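Local coordinates for molybdopterin biosynthesis moeA protein (PDB 1WU2) that probably inserts molybdenum into molybdopterin in a late step of molybdenum cofactor biosynthesis, at residues R64-D67 / T68-A71; K6-P9 / Y10-L14; K29-L32 / R33-V36; E383-R386 / R387-V391; I101-L104 / T105-I109. One frame throughout, in Å; residues are numbered along the deposited sequence.

Contact 1: residues R64-D67 / T68-A71; sequences RAED and TFQA
With CG opposite its own carbonyl carbon (chi1 -75°), Phe-69 turns its ring back over the backbone of Ala-65 and Glu-66, while Thr-68 holds OG1 between its backbone N and carbonyl carbon (chi1 65°), near the Ala-65 carbonyl. The motif is a short 3-10 turn in the loop between strands 60-63 and 77-84, running straight into a type I beta turn from Thr-68 to Ala-71. Its hub is the carbonyl oxygen of Ala-65. Thr-68 N donates to Ala-65 O over 3.2 Å in a nearly straight bond (164° at the hydrogen), and Thr-68 OG1 donates to the same oxygen at 3.0 Å. Both donors come from one face of the carbonyl, the amide well above the plane and the hydroxyl less tilted, so a single residue clamps the oxygen twice. The hydroxyl also accepts from the amide of Val-135, which ties the turn to a later loop. Packing at the ring is close: Phe-69 CE1 lies 3.0 Å from Ala-65 O, approached obliquely, and the methyl of Ala-65 is 4.3 Å from that same ring carbon. The carboxylates of the turn look to other loops, Glu-66 binding the side-chain amide of Asn-114 and Asp-67 the backbone N of Gly-98. The other branch of the threonine, Thr-68 CG2, rests 3.4 Å from Asp-67 C. One face of the Phe-69 ring carries a CH-pi contact, with Glu-66 CA 3.9 Å from the centroid and almost on the ring normal.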
loop_
_atom_site.group_PDB
_atom_site.type_symbol
_atom_site.label_atom_id
_atom_site.label_comp_id
_atom_site.label_asym_id
_atom_site.label_seq_id
_atom_site.Cartn_x
_atom_site.Cartn_y
_atom_site.Cartn_z
ATOM N N ARG A 64 34.633 32.433 15.457
ATOM C CA ARG A 64 34.939 32.538 14.040
ATOM C C ARG A 64 35.739 31.299 13.673
ATOM O O ARG A 64 36.751 31.006 14.309
ATOM C CB ARG A 64 35.771 33.786 13.745
ATOM C CG ARG A 64 35.266 35.064 14.397
ATOM C CD ARG A 64 34.170 35.740 13.613
ATOM N NE ARG A 64 34.695 36.391 12.410
ATOM C CZ ARG A 64 34.819 37.708 12.237
ATOM N NH1 ARG A 64 34.453 38.567 13.184
ATOM N NH2 ARG A 64 35.314 38.173 11.096
ATOM N N ALA A 65 35.276 30.562 12.668
ATOM C CA ALA A 65 36.012 29.414 12.149
ATOM C C ALA A 65 37.397 29.845 11.670
ATOM O O ALA A 65 38.377 29.131 11.864
ATOM C CB ALA A 65 35.235 28.762 11.007
ATOM N N GLU A 66 37.462 31.033 11.071
ATOM C CA GLU A 66 38.697 31.582 10.507
ATOM C C GLU A 66 39.810 31.736 11.550
ATOM O O GLU A 66 40.988 31.600 11.226
ATOM C CB GLU A 66 38.419 32.948 9.857
ATOM C CG GLU A 66 37.626 32.891 8.552
ATOM C CD GLU A 66 36.142 32.616 8.755
ATOM O OE1 GLU A 66 35.510 33.280 9.612
ATOM O OE2 GLU A 66 35.604 31.731 8.055
ATOM N N ASP A 67 39.426 32.013 12.795
ATOM C CA ASP A 67 40.378 32.260 13.880
ATOM C C ASP A 67 41.158 31.033 14.357
ATOM O O ASP A 67 42.108 31.173 15.126
ATOM C CB ASP A 67 39.643 32.855 15.090
ATOM C CG ASP A 67 39.201 34.288 14.860
ATOM O OD1 ASP A 67 39.665 34.921 13.888
ATOM O OD2 ASP A 67 38.381 34.858 15.606
ATOM N N THR A 68 40.761 29.841 13.915
ATOM C CA THR A 68 41.330 28.596 14.428
ATOM C C THR A 68 41.978 27.735 13.340
ATOM O O THR A 68 42.267 26.563 13.573
ATOM C CB THR A 68 40.227 27.782 15.141
ATOM O OG1 THR A 68 39.228 27.385 14.195
ATOM C CG2 THR A 68 39.460 28.645 16.140
ATOM N N PHE A 69 42.214 28.308 12.161
ATOM C CA PHE A 69 42.781 27.549 11.043
ATOM C C PHE A 69 44.225 27.106 11.308
ATOM O O PHE A 69 44.668 26.086 10.778
ATOM C CB PHE A 69 42.706 28.365 9.742
ATOM C CG PHE A 69 41.321 28.437 9.131
ATOM C CD1 PHE A 69 40.223 27.811 9.722
ATOM C CD2 PHE A 69 41.122 29.142 7.951
ATOM C CE1 PHE A 69 38.962 27.890 9.142
ATOM C CE2 PHE A 69 39.862 29.224 7.370
ATOM C CZ PHE A 69 38.782 28.597 7.967
ATOM N N GLN A 70 44.944 27.866 12.131
ATOM C CA GLN A 70 46.322 27.540 12.495
ATOM C C GLN A 70 46.379 26.969 13.918
ATOM O O GLN A 70 47.302 27.261 14.682
ATOM C CB GLN A 70 47.211 28.789 12.360
ATOM C CG GLN A 70 47.851 28.967 10.982
ATOM C CD GLN A 70 46.864 28.824 9.834
ATOM O OE1 GLN A 70 46.212 29.793 9.443
ATOM N NE2 GLN A 70 46.758 27.615 9.291
ATOM N N ALA A 71 45.392 26.140 14.258
ATOM C CA ALA A 71 45.287 25.554 15.592
ATOM C C ALA A 71 45.795 24.119 15.579
ATOM O O ALA A 71 45.407 23.324 14.725
ATOM C CB ALA A 71 43.849 25.600 16.079
#

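Contact 2: residues K6-P9 / Y10-L14; sequences KLVP and YREAL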
loop_
_atom_site.group_PDB
_atom_site.type_symbol
_atom_site.label_atom_id
_atom_site.label_comp_id
_atom_site.label_asym_id
_atom_site.label_seq_id
_atom_site.Cartn_x
_atom_site.Cartn_y
_atom_site.Cartn_z
ATOM N N LYS A 6 -9.176 -9.432 -35.214
ATOM C CA LYS A 6 -7.752 -9.376 -34.793
ATOM C C LYS A 6 -7.633 -8.786 -33.388
ATOM O O LYS A 6 -8.092 -7.671 -33.135
ATOM C CB LYS A 6 -6.943 -8.537 -35.784
ATOM C CG LYS A 6 -5.431 -8.728 -35.683
ATOM C CD LYS A 6 -4.669 -7.535 -36.276
ATOM C CE LYS A 6 -4.329 -6.466 -35.229
ATOM N NZ LYS A 6 -2.866 -6.162 -35.187
ATOM N N LEU A 7 -7.020 -9.543 -32.479
ATOM C CA LEU A 7 -6.770 -9.065 -31.122
ATOM C C LEU A 7 -5.733 -7.952 -31.184
ATOM O O LEU A 7 -4.670 -8.128 -31.774
ATOM C CB LEU A 7 -6.262 -10.202 -30.226
ATOM C CG LEU A 7 -7.140 -11.455 -30.129
ATOM C CD1 LEU A 7 -6.479 -12.507 -29.262
ATOM C CD2 LEU A 7 -8.530 -11.126 -29.600
ATOM N N VAL A 8 -6.040 -6.806 -30.583
ATOM C CA VAL A 8 -5.102 -5.684 -30.597
ATOM C C VAL A 8 -4.096 -5.876 -29.445
ATOM O O VAL A 8 -4.495 -6.209 -28.326
ATOM C CB VAL A 8 -5.805 -4.266 -30.575
ATOM C CG1 VAL A 8 -7.336 -4.363 -30.593
ATOM C CG2 VAL A 8 -5.339 -3.406 -29.413
ATOM N N PRO A 9 -2.800 -5.696 -29.716
ATOM C CA PRO A 9 -1.774 -5.858 -28.677
ATOM C C PRO A 9 -2.058 -5.007 -27.443
ATOM O O PRO A 9 -2.709 -3.973 -27.554
ATOM C CB PRO A 9 -0.487 -5.394 -29.370
ATOM C CG PRO A 9 -0.737 -5.590 -30.816
ATOM C CD PRO A 9 -2.204 -5.343 -31.019
ATOM N N TYR A 10 -1.573 -5.448 -26.287
ATOM C CA TYR A 10 -1.826 -4.756 -25.029
ATOM C C TYR A 10 -1.328 -3.311 -25.026
ATOM O O TYR A 10 -2.045 -2.423 -24.579
ATOM C CB TYR A 10 -1.190 -5.508 -23.856
ATOM C CG TYR A 10 -1.193 -4.715 -22.566
ATOM C CD1 TYR A 10 -2.381 -4.232 -22.027
ATOM C CD2 TYR A 10 -0.008 -4.436 -21.895
ATOM C CE1 TYR A 10 -2.388 -3.497 -20.852
ATOM C CE2 TYR A 10 -0.007 -3.707 -20.717
ATOM C CZ TYR A 10 -1.200 -3.239 -20.202
ATOM O OH TYR A 10 -1.201 -2.518 -19.033
ATOM N N ARG A 11 -0.109 -3.084 -25.511
ATOM C CA ARG A 11 0.498 -1.753 -25.458
ATOM C C ARG A 11 -0.219 -0.755 -26.367
ATOM O O ARG A 11 -0.310 0.423 -26.035
ATOM C CB ARG A 11 1.992 -1.807 -25.791
ATOM C CG ARG A 11 2.849 -2.503 -24.727
ATOM C CD ARG A 11 3.025 -1.710 -23.427
ATOM N NE ARG A 11 3.573 -2.537 -22.349
ATOM C CZ ARG A 11 3.602 -2.198 -21.058
ATOM N NH1 ARG A 11 3.115 -1.031 -20.641
ATOM N NH2 ARG A 11 4.128 -3.037 -20.170
ATOM N N GLU A 12 -0.730 -1.228 -27.502
ATOM C CA GLU A 12 -1.552 -0.392 -28.378
ATOM C C GLU A 12 -2.906 -0.093 -27.735
ATOM O O GLU A 12 -3.418 1.017 -27.860
ATOM C CB GLU A 12 -1.771 -1.058 -29.743
ATOM C CG GLU A 12 -2.547 -0.184 -30.730
ATOM C CD GLU A 12 -2.725 -0.809 -32.105
ATOM O OE1 GLU A 12 -2.357 -1.989 -32.301
ATOM O OE2 GLU A 12 -3.246 -0.106 -33.000
ATOM N N ALA A 13 -3.478 -1.090 -27.063
ATOM C CA ALA A 13 -4.782 -0.952 -26.417
ATOM C C ALA A 13 -4.713 -0.008 -25.224
ATOM O O ALA A 13 -5.654 0.732 -24.961
ATOM C CB ALA A 13 -5.301 -2.310 -25.962
ATOM N N LEU A 14 -3.595 -0.047 -24.506
ATOM C CA LEU A 14 -3.414 0.771 -23.317
ATOM C C LEU A 14 -3.220 2.225 -23.719
ATOM O O LEU A 14 -3.672 3.122 -23.020
ATOM C CB LEU A 14 -2.215 0.280 -22.495
ATOM C CG LEU A 14 -1.943 1.026 -21.184
ATOM C CD1 LEU A 14 -3.079 0.803 -20.191
ATOM C CD2 LEU A 14 -0.601 0.612 -20.587
#
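Val-8 meets the first turn of helix 10-20 through CG2, which touches the methyl of Ala-13 at 3.6 Å. This is a hydrophobic staple: Pro-9 occupies the N-cap, and the residue before the cap packs against the fourth residue of the helix. Phe-276 of strand 276-277 is touched by both Val-8 and Ala-13, so the staple forms part of a larger apolar cluster. The carbonyl of Val-8 is bound by the hydroxyl of Thr-279. Pro-9, next in line, has no N-H to give, but its carbonyl starts the helical bonding: Ala-13 N donates to Pro-9 O at 3.0 Å, in the carbonyl plane and with an angle of 152° at the hydrogen. The methyl of Ala-13 sits 3.5 Å from that same Pro-9 O. The proline ring runs alongside Glu-12, the two side chains pointing the same way. Glu-12 has CG opposite its backbone N (chi1 -176°) and an extended chain, which carries the carboxylate back beyond the start of the helix beside the ring; OE1 of Glu-12 comes 3.6 Å from CD of Pro-9. At the helix start the N-H of Tyr-10 is taken by the carboxylate of Glu-380, and the phenol hydroxyl bonds to the carbonyl of Leu-309. Over one face of the Arg-11 guanidinium, centred on it, lies Tyr-10 CE2, 3.9 Å above the plane.

Contact 3: residues K29-L32 / R33-V36; sequences KVPL and REAV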
loop_
_atom_site.group_PDB
_atom_site.type_symbol
_atom_site.label_atom_id
_atom_site.label_comp_id
_atom_site.label_asym_id
_atom_site.label_seq_id
_atom_site.Cartn_x
_atom_site.Cartn_y
_atom_site.Cartn_z
ATOM N N LYS A 29 -10.484 21.013 -0.825
ATOM C CA LYS A 29 -9.647 21.108 0.364
ATOM C C LYS A 29 -10.168 20.131 1.414
ATOM O O LYS A 29 -11.316 20.234 1.849
ATOM C CB LYS A 29 -9.646 22.542 0.912
ATOM C CG LYS A 29 -8.448 23.397 0.474
ATOM C CD LYS A 29 -8.829 24.462 -0.565
ATOM C CE LYS A 29 -7.997 25.740 -0.416
ATOM N NZ LYS A 29 -8.671 26.753 0.456
ATOM N N VAL A 30 -9.326 19.176 1.802
ATOM C CA VAL A 30 -9.676 18.202 2.837
ATOM C C VAL A 30 -8.790 18.411 4.061
ATOM O O VAL A 30 -7.631 18.794 3.921
ATOM C CB VAL A 30 -9.551 16.743 2.330
ATOM C CG1 VAL A 30 -10.455 16.519 1.122
ATOM C CG2 VAL A 30 -8.096 16.380 1.993
ATOM N N PRO A 31 -9.325 18.160 5.257
ATOM C CA PRO A 31 -8.553 18.348 6.491
ATOM C C PRO A 31 -7.432 17.321 6.628
ATOM O O PRO A 31 -7.526 16.243 6.047
ATOM C CB PRO A 31 -9.598 18.166 7.595
ATOM C CG PRO A 31 -10.649 17.325 6.986
ATOM C CD PRO A 31 -10.690 17.678 5.533
ATOM N N LEU A 32 -6.392 17.674 7.379
ATOM C CA LEU A 32 -5.234 16.803 7.603
ATOM C C LEU A 32 -5.616 15.409 8.104
ATOM O O LEU A 32 -5.010 14.418 7.704
ATOM C CB LEU A 32 -4.262 17.458 8.597
ATOM C CG LEU A 32 -3.113 18.300 8.026
ATOM C CD1 LEU A 32 -3.551 19.208 6.888
ATOM C CD2 LEU A 32 -2.457 19.116 9.134
ATOM N N ARG A 33 -6.622 15.345 8.971
ATOM C CA ARG A 33 -7.076 14.084 9.560
ATOM C C ARG A 33 -7.608 13.084 8.523
ATOM O O ARG A 33 -7.564 11.877 8.749
ATOM C CB ARG A 33 -8.154 14.361 10.616
ATOM C CG ARG A 33 -8.369 13.233 11.616
ATOM C CD ARG A 33 -7.259 13.087 12.643
ATOM N NE ARG A 33 -7.728 12.417 13.858
ATOM C CZ ARG A 33 -7.938 11.105 13.980
ATOM N NH1 ARG A 33 -7.729 10.275 12.959
ATOM N NH2 ARG A 33 -8.365 10.613 15.139
ATOM N N GLU A 34 -8.117 13.591 7.401
ATOM C CA GLU A 34 -8.662 12.758 6.328
ATOM C C GLU A 34 -7.830 12.824 5.031
ATOM O O GLU A 34 -8.329 12.502 3.953
ATOM C CB GLU A 34 -10.109 13.186 6.039
ATOM C CG GLU A 34 -10.964 13.373 7.287
ATOM C CD GLU A 34 -12.431 13.624 6.973
ATOM O OE1 GLU A 34 -12.730 14.623 6.275
ATOM O OE2 GLU A 34 -13.285 12.827 7.432
ATOM N N ALA A 35 -6.563 13.214 5.146
ATOM C CA ALA A 35 -5.716 13.485 3.977
ATOM C C ALA A 35 -4.911 12.280 3.482
ATOM O O ALA A 35 -4.471 12.275 2.338
ATOM C CB ALA A 35 -4.771 14.650 4.271
ATOM N N VAL A 36 -4.709 11.274 4.330
ATOM C CA VAL A 36 -3.890 10.114 3.964
ATOM C C VAL A 36 -4.550 9.304 2.838
ATOM O O VAL A 36 -5.732 8.974 2.915
ATOM C CB VAL A 36 -3.628 9.190 5.179
ATOM C CG1 VAL A 36 -2.917 7.905 4.749
ATOM C CG2 VAL A 36 -2.807 9.917 6.245
#
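Ala-35 turns its methyl in against Leu-32 and Pro-31, with CB 3.4 Å from Leu-32 O and 3.6 Å from Pro-31 O; this is the close-packed side of a 3-10 turn that follows strand 27-31. Two consecutive backbone bonds, each spanning three residues, wind the turn. Glu-34 N donates to Pro-31 O at 3.0 Å, and Ala-35 N donates to Leu-32 O at 3.2 Å. In both bonds the donor stands well above the carbonyl plane, the second more steeply (71°), in keeping with the tight curl of the chain. On the same buried side Val-30 reaches Ala-35 less closely, its CG2 4.4 Å from the methyl. The outer side is looser and polar. Glu-34, with CG beside its backbone N (chi1 -46°) and an extended chain, slants across the proline ring and lays OE1 3.5 Å from Pro-31 CG, a contact of carboxylate oxygen with ring CH groups. Arg-33 leads away from the turn altogether: its chain bends at chi2, and NH1 makes a salt bridge to Glu-221 of the second subunit, so this rim belongs to the dimer interface. In the fold, Val-30 pairs by backbone bonds with Val-177 in the two-stranded sheet. Ala-35 touches Val-177 of strand 176-180 and Val-166 of helix 163-171, and Leu-32 lies on that helix at Val-166 and Lys-170, so the turn joins sheet and helix.

Contact 4: residues E383-R386 / R387-V391; sequences EGYR and RGEEV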
loop_
_atom_site.group_PDB
_atom_site.type_symbol
_atom_site.label_atom_id
_atom_site.label_comp_id
_atom_site.label_asym_id
_atom_site.label_seq_id
_atom_site.Cartn_x
_atom_site.Cartn_y
_atom_site.Cartn_z
ATOM N N GLU A 383 8.267 -16.539 -25.356
ATOM C CA GLU A 383 7.765 -17.908 -25.226
ATOM C C GLU A 383 7.730 -18.375 -23.769
ATOM O O GLU A 383 7.233 -19.462 -23.487
ATOM C CB GLU A 383 8.626 -18.881 -26.035
ATOM C CG GLU A 383 8.772 -18.529 -27.510
ATOM C CD GLU A 383 10.201 -18.201 -27.905
ATOM O OE1 GLU A 383 11.110 -19.005 -27.596
ATOM O OE2 GLU A 383 10.413 -17.138 -28.530
ATOM N N GLY A 384 8.279 -17.571 -22.860
ATOM C CA GLY A 384 8.243 -17.871 -21.437
ATOM C C GLY A 384 9.581 -17.723 -20.738
ATOM O O GLY A 384 10.615 -17.529 -21.383
ATOM N N TYR A 385 9.549 -17.817 -19.410
ATOM C CA TYR A 385 10.745 -17.713 -18.575
ATOM C C TYR A 385 11.039 -19.024 -17.853
ATOM O O TYR A 385 10.128 -19.772 -17.513
ATOM C CB TYR A 385 10.573 -16.604 -17.536
ATOM C CG TYR A 385 10.180 -15.257 -18.104
ATOM C CD1 TYR A 385 10.760 -14.770 -19.276
ATOM C CD2 TYR A 385 9.229 -14.465 -17.467
ATOM C CE1 TYR A 385 10.400 -13.531 -19.797
ATOM C CE2 TYR A 385 8.866 -13.226 -17.979
ATOM C CZ TYR A 385 9.455 -12.765 -19.145
ATOM O OH TYR A 385 9.098 -11.541 -19.659
ATOM N N ARG A 386 12.321 -19.287 -17.616
ATOM C CA ARG A 386 12.758 -20.455 -16.862
ATOM C C ARG A 386 12.924 -20.100 -15.391
ATOM O O ARG A 386 13.066 -18.931 -15.038
ATOM C CB ARG A 386 14.101 -20.962 -17.390
ATOM C CG ARG A 386 14.150 -21.213 -18.889
ATOM C CD ARG A 386 15.065 -20.278 -19.677
ATOM N NE ARG A 386 16.120 -21.002 -20.390
ATOM C CZ ARG A 386 17.214 -21.518 -19.824
ATOM N NH1 ARG A 386 17.428 -21.410 -18.515
ATOM N NH2 ARG A 386 18.107 -22.154 -20.578
ATOM N N ARG A 387 12.910 -21.118 -14.541
ATOM C CA ARG A 387 13.232 -20.950 -13.132
ATOM C C ARG A 387 14.710 -20.590 -13.013
ATOM O O ARG A 387 15.548 -21.165 -13.707
ATOM C CB ARG A 387 12.911 -22.224 -12.339
ATOM C CG ARG A 387 13.731 -23.454 -12.731
ATOM C CD ARG A 387 13.045 -24.778 -12.420
ATOM N NE ARG A 387 13.982 -25.903 -12.408
ATOM C CZ ARG A 387 14.509 -26.482 -13.488
ATOM N NH1 ARG A 387 14.209 -26.060 -14.714
ATOM N NH2 ARG A 387 15.349 -27.500 -13.339
ATOM N N GLY A 388 15.019 -19.620 -12.155
ATOM C CA GLY A 388 16.365 -19.083 -12.036
ATOM C C GLY A 388 16.498 -17.708 -12.670
ATOM O O GLY A 388 17.294 -16.893 -12.210
ATOM N N GLU A 389 15.737 -17.461 -13.736
ATOM C CA GLU A 389 15.696 -16.150 -14.383
ATOM C C GLU A 389 15.136 -15.102 -13.428
ATOM O O GLU A 389 14.149 -15.349 -12.742
ATOM C CB GLU A 389 14.814 -16.178 -15.638
ATOM C CG GLU A 389 15.488 -16.694 -16.900
ATOM C CD GLU A 389 14.782 -16.226 -18.162
ATOM O OE1 GLU A 389 14.845 -15.013 -18.466
ATOM O OE2 GLU A 389 14.160 -17.065 -18.849
ATOM N N GLU A 390 15.766 -13.934 -13.399
ATOM C CA GLU A 390 15.242 -12.801 -12.654
ATOM C C GLU A 390 14.114 -12.135 -13.438
ATOM O O GLU A 390 14.209 -11.957 -14.651
ATOM C CB GLU A 390 16.349 -11.792 -12.360
ATOM C CG GLU A 390 17.433 -12.341 -11.450
ATOM C CD GLU A 390 18.398 -11.270 -10.989
ATOM O OE1 GLU A 390 18.964 -10.564 -11.858
ATOM O OE2 GLU A 390 18.592 -11.137 -9.757
ATOM N N VAL A 391 13.048 -11.779 -12.730
ATOM C CA VAL A 391 11.874 -11.152 -13.325
ATOM C C VAL A 391 11.429 -9.946 -12.506
ATOM O O VAL A 391 11.733 -9.842 -11.316
ATOM C CB VAL A 391 10.695 -12.147 -13.440
ATOM C CG1 VAL A 391 11.050 -13.283 -14.385
ATOM C CG2 VAL A 391 10.290 -12.695 -12.066
#
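Glu-389 doubles back over the chain that precedes it, its carboxylate overlapping the backbone of Tyr-385 and Arg-386. The motif is a type II beta turn from Arg-386 to Glu-389, linking strand 384-385 to strand 390-395. The usual closing bond is weak, Glu-389 N to Arg-386 O at 3.3 Å, and the side chain adds a second tie: Arg-386 N donates to Glu-389 OE2 at 3.1 Å in a nearly straight line (168° at the hydrogen). That oxygen is met on its anti side, somewhat out of the carboxylate plane. With CG opposite the carbonyl carbon (chi1 -83°), the extended chain of the glutamate brings OE2 to this amide. The same OE2 touches Arg-386 CD at 3.4 Å and Tyr-385 CB at 3.8 Å, while the carboxylate stands steeply to the phenol ring (planes 76° apart). The charged ends of Arg-386 and Glu-389 do not meet, so the glutamate answers the backbone of the arginine and not its guanidinium. Replacing Glu-389 by an alanine would probably leave the amide of Arg-386 without its acceptor and the turn held by its weak closing bond. Gly-388 has backbone angles that would jam a CB against the preceding carbonyl oxygen. Outside the turn, Arg-387 N bonds to Asp-335, and Tyr-385 packs on Leu-332 and Leu-376. The Tyr-385 and Val-391 side chains cross on a slant, with Tyr-385 CD2 3.8 Å from Val-391 CG1.

Contact 5: residues I101-L104 / T105-I109; sequences IKVL and TGTRI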
loop_
_atom_site.group_PDB
_atom_site.type_symbol
_atom_site.label_atom_id
_atom_site.label_comp_id
_atom_site.label_asym_id
_atom_site.label_seq_id
_atom_site.Cartn_x
_atom_site.Cartn_y
_atom_site.Cartn_z
ATOM N N ILE A 101 31.244 33.525 22.280
ATOM C CA ILE A 101 30.037 33.732 23.084
ATOM C C ILE A 101 29.396 32.394 23.424
ATOM O O ILE A 101 28.864 31.721 22.549
ATOM C CB ILE A 101 29.022 34.633 22.324
ATOM C CG1 ILE A 101 29.567 36.058 22.202
ATOM C CG2 ILE A 101 27.657 34.643 23.033
ATOM C CD1 ILE A 101 28.742 36.965 21.314
ATOM N N LYS A 102 29.446 32.013 24.696
ATOM C CA LYS A 102 28.787 30.795 25.162
ATOM C C LYS A 102 27.302 30.789 24.806
ATOM O O LYS A 102 26.576 31.724 25.140
ATOM C CB LYS A 102 28.946 30.636 26.677
ATOM C CG LYS A 102 28.651 29.231 27.186
ATOM C CD LYS A 102 29.078 29.068 28.641
ATOM C CE LYS A 102 29.283 27.608 29.010
ATOM N NZ LYS A 102 27.990 26.896 29.135
ATOM N N VAL A 103 26.871 29.740 24.113
ATOM C CA VAL A 103 25.464 29.536 23.785
ATOM C C VAL A 103 24.996 28.143 24.200
ATOM O O VAL A 103 25.800 27.280 24.540
ATOM C CB VAL A 103 25.199 29.732 22.273
ATOM C CG1 VAL A 103 25.382 31.188 21.887
ATOM C CG2 VAL A 103 26.100 28.824 21.418
ATOM N N LEU A 104 23.683 27.945 24.186
ATOM C CA LEU A 104 23.084 26.625 24.363
ATOM C C LEU A 104 22.501 26.166 23.032
ATOM O O LEU A 104 22.408 26.950 22.089
ATOM C CB LEU A 104 21.987 26.674 25.426
ATOM C CG LEU A 104 22.467 26.973 26.851
ATOM C CD1 LEU A 104 21.310 27.449 27.723
ATOM C CD2 LEU A 104 23.134 25.751 27.470
ATOM N N THR A 105 22.116 24.894 22.961
ATOM C CA THR A 105 21.470 24.338 21.774
ATOM C C THR A 105 20.138 25.043 21.557
ATOM O O THR A 105 19.371 25.220 22.500
ATOM C CB THR A 105 21.225 22.824 21.944
ATOM O OG1 THR A 105 22.461 22.148 22.207
ATOM C CG2 THR A 105 20.729 22.193 20.642
ATOM N N GLY A 106 19.872 25.448 20.317
ATOM C CA GLY A 106 18.671 26.193 19.981
ATOM C C GLY A 106 18.893 27.696 19.882
ATOM O O GLY A 106 18.136 28.392 19.209
ATOM N N THR A 107 19.928 28.199 20.551
ATOM C CA THR A 107 20.199 29.636 20.589
ATOM C C THR A 107 20.616 30.150 19.213
ATOM O O THR A 107 21.393 29.505 18.513
ATOM C CB THR A 107 21.310 29.953 21.609
ATOM O OG1 THR A 107 20.994 29.369 22.877
ATOM C CG2 THR A 107 21.382 31.446 21.902
ATOM N N ARG A 108 20.102 31.317 18.842
ATOM C CA ARG A 108 20.438 31.939 17.572
ATOM C C ARG A 108 21.916 32.296 17.555
ATOM O O ARG A 108 22.430 32.856 18.518
ATOM C CB ARG A 108 19.598 33.198 17.353
ATOM C CG ARG A 108 19.729 33.793 15.960
ATOM C CD ARG A 108 19.530 35.288 15.926
ATOM N NE ARG A 108 18.116 35.637 15.996
ATOM C CZ ARG A 108 17.632 36.794 16.440
ATOM N NH1 ARG A 108 18.439 37.761 16.865
ATOM N NH2 ARG A 108 16.317 36.982 16.448
ATOM N N ILE A 109 22.595 31.962 16.463
ATOM C CA ILE A 109 24.014 32.260 16.329
ATOM C C ILE A 109 24.179 33.778 16.371
ATOM O O ILE A 109 23.557 34.487 15.580
ATOM C CB ILE A 109 24.592 31.683 15.009
ATOM C CG1 ILE A 109 24.418 30.157 14.942
ATOM C CG2 ILE A 109 26.062 32.049 14.861
ATOM C CD1 ILE A 109 24.918 29.400 16.154
#
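The carbonyl oxygen of Leu-104 is gripped twice by Thr-107: the hydroxyl OG1 donates to Leu-104 O at 2.9 Å, and the amide N donates to Leu-104 O at 3.2 Å with an angle of 156° at the hydrogen. Both donors stand above the same face of the carbonyl group. The amide bond closes a type II beta turn from Leu-104 to Thr-107, and the hydroxyl adds a side-chain clasp to it. The first torsion of Thr-107 makes the clasp possible, since OG1 sits beside the threonine's own backbone N (chi1 -52°) and the two donors face one acceptor together. This places OG1 3.8 Å from Leu-104 CB too, and turns the methyl to the apolar side. There Thr-107 crosses Val-103 on a slant, CB to CB at 4.0 Å, with Thr-107 CG2 at the same 4.0 Å from Val-103 CG1. With a valine in place of Thr-107, Leu-104 O would probably lose its hydroxyl partner and the turn its second clasp. Gly-106, at the third position, has a positive phi (99°) at which a CB would strike the carbonyl oxygen before it. Thr-105 points its hydroxyl elsewhere, to the carboxylate of Asp-59. The turn follows the end of strand 99-103, which runs between strands 60-63 and 77-84 in a mixed sheet; Val-103 pairs with Gly-60, while Gly-106 and Thr-107 bond through their backbones to Ala-56 of strand 55-56.

All five contacts are local, but they sit in distant parts of an elongated chain. Contacts 1, 2, 3 and 5 are partly buried, and contact 4 is the surface one. Contacts 1 and 5 lie at the ends of neighbouring strands of one sheet, 60-63 and 99-103, with centres about 19 Å apart; in each, a threonine gives its amide and hydroxyl to one carbonyl oxygen. Contacts 2 and 4 lie about 24 Å apart, centre to centre, far from that pair. Contact 2 is an apolar helix start, whereas contact 4 relies on a carboxylate. Contact 3, the nearest to the centre of the chain, is bound mainly through backbone and alone among the five reaches the second subunit.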